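Local atomic coordinates of putative xanthine dehydrogenase YAGS fad-binding subunit (Escherichia coli, PDB entry 5G5G), a protein that probably serves as the molybdenum-cofactor-binding subunit of a periplasmic aldehyde oxidase, which oxidises aldehydes to carboxylic acids. Residues 140-143 with 144-147; 269-272 with 273-276. All blocks are in the same frame, centred on the assembly; numbering follows the deposited sequence.

Contact 1: residues 140-143 with 144-147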
loop_
_atom_site.group_PDB
_atom_site.type_symbol
_atom_site.label_atom_id
_atom_site.label_comp_id
_atom_site.label_asym_id
_atom_site.label_seq_id
_atom_site.Cartn_x
_atom_site.Cartn_y
_atom_site.Cartn_z
ATOM N N ALA C 140 1.549 -24.563 13.510
ATOM C CA ALA C 140 0.799 -23.708 14.441
ATOM C C ALA C 140 0.639 -22.384 13.796
ATOM O O ALA C 140 1.636 -21.710 13.476
ATOM C CB ALA C 140 1.531 -23.543 15.763
ATOM N N TYR C 141 -0.630 -22.020 13.564
ATOM C CA TYR C 141 -0.966 -20.853 12.822
ATOM C C TYR C 141 -1.825 -19.859 13.517
ATOM O O TYR C 141 -2.053 -18.822 12.961
ATOM C CB TYR C 141 -1.601 -21.237 11.489
ATOM C CG TYR C 141 -0.748 -22.207 10.740
ATOM C CD1 TYR C 141 0.486 -21.804 10.224
ATOM C CD2 TYR C 141 -1.162 -23.523 10.539
ATOM C CE1 TYR C 141 1.285 -22.704 9.531
ATOM C CE2 TYR C 141 -0.387 -24.428 9.849
ATOM C CZ TYR C 141 0.831 -24.015 9.349
ATOM O OH TYR C 141 1.584 -24.953 8.686
ATOM N N SER C 142 -2.301 -20.161 14.730
ATOM C CA SER C 142 -3.173 -19.300 15.445
ATOM C C SER C 142 -2.525 -18.745 16.712
ATOM O O SER C 142 -2.345 -19.450 17.678
ATOM C CB SER C 142 -4.445 -20.057 15.871
ATOM O OG SER C 142 -5.180 -19.258 16.781
ATOM N N LEU C 143 -2.256 -17.450 16.727
ATOM C CA LEU C 143 -1.686 -16.810 17.900
ATOM C C LEU C 143 -2.607 -17.038 19.091
ATOM O O LEU C 143 -2.143 -17.328 20.201
ATOM C CB LEU C 143 -1.493 -15.311 17.723
ATOM C CG LEU C 143 -1.015 -14.477 18.909
ATOM C CD1 LEU C 143 0.355 -14.986 19.361
ATOM C CD2 LEU C 143 -0.970 -12.991 18.579
ATOM N N ALA C 144 -3.896 -16.856 18.864
ATOM C CA ALA C 144 -4.867 -17.044 19.967
ATOM C C ALA C 144 -4.805 -18.425 20.577
ATOM O O ALA C 144 -4.816 -18.576 21.811
ATOM C CB ALA C 144 -6.271 -16.727 19.487
ATOM N N ASP C 145 -4.724 -19.454 19.742
ATOM C CA ASP C 145 -4.655 -20.806 20.254
ATOM C C ASP C 145 -3.346 -21.042 21.006
ATOM O O ASP C 145 -3.344 -21.791 21.954
ATOM C CB ASP C 145 -4.800 -21.843 19.146
ATOM C CG ASP C 145 -6.169 -21.843 18.501
ATOM O OD1 ASP C 145 -7.124 -21.237 19.027
ATOM O OD2 ASP C 145 -6.297 -22.487 17.447
ATOM N N GLU C 146 -2.267 -20.367 20.630
ATOM C CA GLU C 146 -0.975 -20.588 21.258
ATOM C C GLU C 146 -0.793 -19.848 22.570
ATOM O O GLU C 146 0.111 -20.170 23.331
ATOM C CB GLU C 146 0.143 -20.215 20.300
ATOM C CG GLU C 146 0.172 -21.057 19.037
ATOM C CD GLU C 146 0.239 -22.562 19.275
ATOM O OE1 GLU C 146 1.136 -23.022 20.051
ATOM O OE2 GLU C 146 -0.625 -23.266 18.681
ATOM N N LYS C 147 -1.648 -18.852 22.825
ATOM C CA LYS C 147 -1.452 -17.959 23.945
ATOM C C LYS C 147 -1.438 -18.710 25.245
ATOM O O LYS C 147 -0.508 -18.533 26.039
ATOM C CB LYS C 147 -2.544 -16.880 23.981
ATOM C CG LYS C 147 -2.375 -15.895 25.139
ATOM C CD LYS C 147 -3.693 -15.419 25.664
ATOM C CE LYS C 147 -3.503 -14.335 26.702
ATOM N NZ LYS C 147 -3.566 -14.883 28.058
HETATM O O HOH W 1 -2.254 -22.577 16.314
#

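Contact 2: residues 269-272 with 273-276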
loop_
_atom_site.group_PDB
_atom_site.type_symbol
_atom_site.label_atom_id
_atom_site.label_comp_id
_atom_site.label_asym_id
_atom_site.label_seq_id
_atom_site.Cartn_x
_atom_site.Cartn_y
_atom_site.Cartn_z
ATOM N N MET C 269 12.378 -9.563 -9.886
ATOM C CA MET C 269 11.416 -8.820 -9.082
ATOM C C MET C 269 10.490 -9.833 -8.399
ATOM O O MET C 269 10.084 -10.833 -9.029
ATOM C CB MET C 269 10.575 -7.926 -9.978
ATOM C CG MET C 269 9.588 -7.055 -9.222
ATOM S SD MET C 269 8.636 -5.925 -10.319
ATOM C CE MET C 269 10.017 -5.197 -11.147
ATOM N N LEU C 270 10.162 -9.606 -7.152
ATOM C CA LEU C 270 9.160 -10.453 -6.471
ATOM C C LEU C 270 7.772 -9.998 -6.951
ATOM O O LEU C 270 7.384 -8.842 -6.746
ATOM C CB LEU C 270 9.263 -10.325 -4.965
ATOM C CG LEU C 270 10.645 -10.583 -4.352
ATOM C CD1 LEU C 270 10.536 -10.602 -2.834
ATOM C CD2 LEU C 270 11.138 -11.896 -4.826
ATOM N N PRO C 271 7.014 -10.885 -7.577
ATOM C CA PRO C 271 5.673 -10.459 -8.033
ATOM C C PRO C 271 4.800 -10.049 -6.841
ATOM O O PRO C 271 4.901 -10.680 -5.777
ATOM C CB PRO C 271 5.127 -11.724 -8.688
ATOM C CG PRO C 271 6.334 -12.587 -8.986
ATOM C CD PRO C 271 7.346 -12.259 -7.957
ATOM N N ARG C 272 3.960 -9.022 -7.027
ATOM C CA ARG C 272 3.148 -8.481 -5.943
ATOM C C ARG C 272 2.385 -9.606 -5.179
ATOM O O ARG C 272 2.378 -9.582 -3.934
ATOM C CB ARG C 272 2.192 -7.387 -6.438
ATOM C CG ARG C 272 1.333 -6.766 -5.354
ATOM C CD ARG C 272 2.118 -6.092 -4.258
ATOM N NE ARG C 272 2.826 -4.964 -4.802
ATOM C CZ ARG C 272 3.650 -4.182 -4.132
ATOM N NH1 ARG C 272 3.925 -4.432 -2.838
ATOM N NH2 ARG C 272 4.203 -3.155 -4.773
ATOM N N PRO C 273 1.726 -10.531 -5.880
ATOM C CA PRO C 273 1.006 -11.591 -5.136
ATOM C C PRO C 273 1.850 -12.475 -4.223
ATOM O O PRO C 273 1.279 -13.110 -3.309
ATOM C CB PRO C 273 0.305 -12.411 -6.229
ATOM C CG PRO C 273 0.338 -11.586 -7.465
ATOM C CD PRO C 273 1.462 -10.622 -7.337
ATOM N N SER C 274 3.158 -12.529 -4.454
ATOM C CA SER C 274 4.068 -13.308 -3.619
ATOM C C SER C 274 4.613 -12.554 -2.419
ATOM O O SER C 274 5.129 -13.193 -1.490
ATOM C CB SER C 274 5.259 -13.790 -4.427
ATOM O OG SER C 274 6.156 -12.742 -4.678
ATOM N N ILE C 275 4.518 -11.230 -2.431
ATOM C CA ILE C 275 5.179 -10.395 -1.435
ATOM C C ILE C 275 4.637 -10.615 -0.013
ATOM O O ILE C 275 5.409 -10.878 0.874
ATOM C CB ILE C 275 5.301 -8.921 -1.849
ATOM C CG1 ILE C 275 6.275 -8.842 -3.036
ATOM C CG2 ILE C 275 5.802 -8.066 -0.677
ATOM C CD1 ILE C 275 6.343 -7.479 -3.668
ATOM N N PRO C 276 3.327 -10.584 0.168
ATOM C CA PRO C 276 2.866 -10.636 1.562
ATOM C C PRO C 276 3.247 -11.910 2.358
ATOM O O PRO C 276 3.502 -11.810 3.574
ATOM C CB PRO C 276 1.360 -10.425 1.438
ATOM C CG PRO C 276 1.218 -9.607 0.213
ATOM C CD PRO C 276 2.246 -10.193 -0.738
#

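Contact 1: residues 140-143 with 144-147
Helix 143-147 begins with a serine N-cap: Ser142 OG accepts a hydrogen bond from Asp145 N at 3.0 Å. The bond is nearly straight, with an N-H...O angle of 164°. OG stands anti to the Ser142 N, beside the carbonyl carbon (chi1 169°), which turns it forward to the N-H of Asp145. The Asp145 carboxylate lies alongside the cap, and its OD2 comes within 3.4 Å of Ser142 CB. It does not hydrogen-bond to Ser142 OG.

The backbone closes the turn as well. Glu146 N donates to Ser142 O at 3.1 Å and makes a second, weak bond to Leu143 O. An alanine in place of Ser142 would remove the hydroxyl and would probably leave Asp145 N without its capping acceptor, so the first turn would be held less firmly.

This cap is not a capping box, since Asp145 does not return a bond to Ser142 N. A water takes that role and accepts from Ser142 N at 2.9 Å. The same water donates to Glu146 OE2 at 3.0 Å, so it bridges cap and helix. Chi1 (-63°) sets Glu146 CG 3.3 Å from Ser142 O, and the bend at chi2 then turns the carboxylate toward the water. The two carboxylates near this helix start are probably favoured by the positive end of the helix dipole.

The incoming loop is fixed by Ala140 N, which bonds to Asp342 OD2. Leu143 packs on Leu286 of strand 285-293, and Lys147 makes a cation-pi contact with Trp307. Glu146 OE2 also rests 3.6 Å from Ala140 CB.

Contact 2: residues 269-272 with 273-276
Pro271 and Ser274 close a 3-10 turn that carries the chain from strand 266-269 into helix 275-278. Pro271 O accepts Ser274 N at 2.9 Å, with the donor above the carbonyl plane. In the conformer described here, one of two deposited, Ser274 OG grips the same oxygen at 2.7 Å. The hydroxyl comes in the carbonyl plane, on a lone pair. It gets there because OG sits between its own N and carbonyl carbon (chi1 75°), which swings it back toward Pro271. This also sets OG 3.5 Å from Pro271 CD.

The next 3-10 bond runs from Ile275 N to Arg272 O at 3.1 Å. A longer bond from Ile275 N to Pro271 O is weak. Pro273 and Pro276 have no N-H to give. Pro276 CD lies 3.3 Å from Arg272 O.

Ile275 points its longer branch back over the loop. CG1 is anti to the carbonyl carbon (chi1 -67°) and packs against Leu270 CB at 3.9 Å. The branch then runs on extended.

Arg272 starts with CG anti to N but bends at chi2 and chi3, both near +60°; these bends bring its guanidinium beside Ile275, and the two side chains cross obliquely. NH2 bonds to Ala189 O and to the backbone of a neighbouring protein chain, so the turn takes part in the subunit interface. NE and NH1 are also hydrogen-bonded. Ile275 CD1 covers one face of the guanidinium, with its methyl 4.0 Å from Arg272 NH1.

In the fold
Contact 1 precedes contact 2 along the chain. Their centres are 26 Å apart and their nearest atoms about 12 Å, so they do not touch. Each leads into a short helix. Contact 1 follows strand 131-136 and lies at the surface, against the sheet that holds strands 285-293, 299-310 and 331-340. Contact 2 leaves strand 266-269, an inner strand of a seven-stranded mixed sheet, and packs on strand 49-55 next to it. Helix 275-278, to which contact 2 leads, is followed in the chain by strand 285-293, on which contact 1 rests. Contact 2 meets another protein chain, whereas no other chain of the assembly touches contact 1.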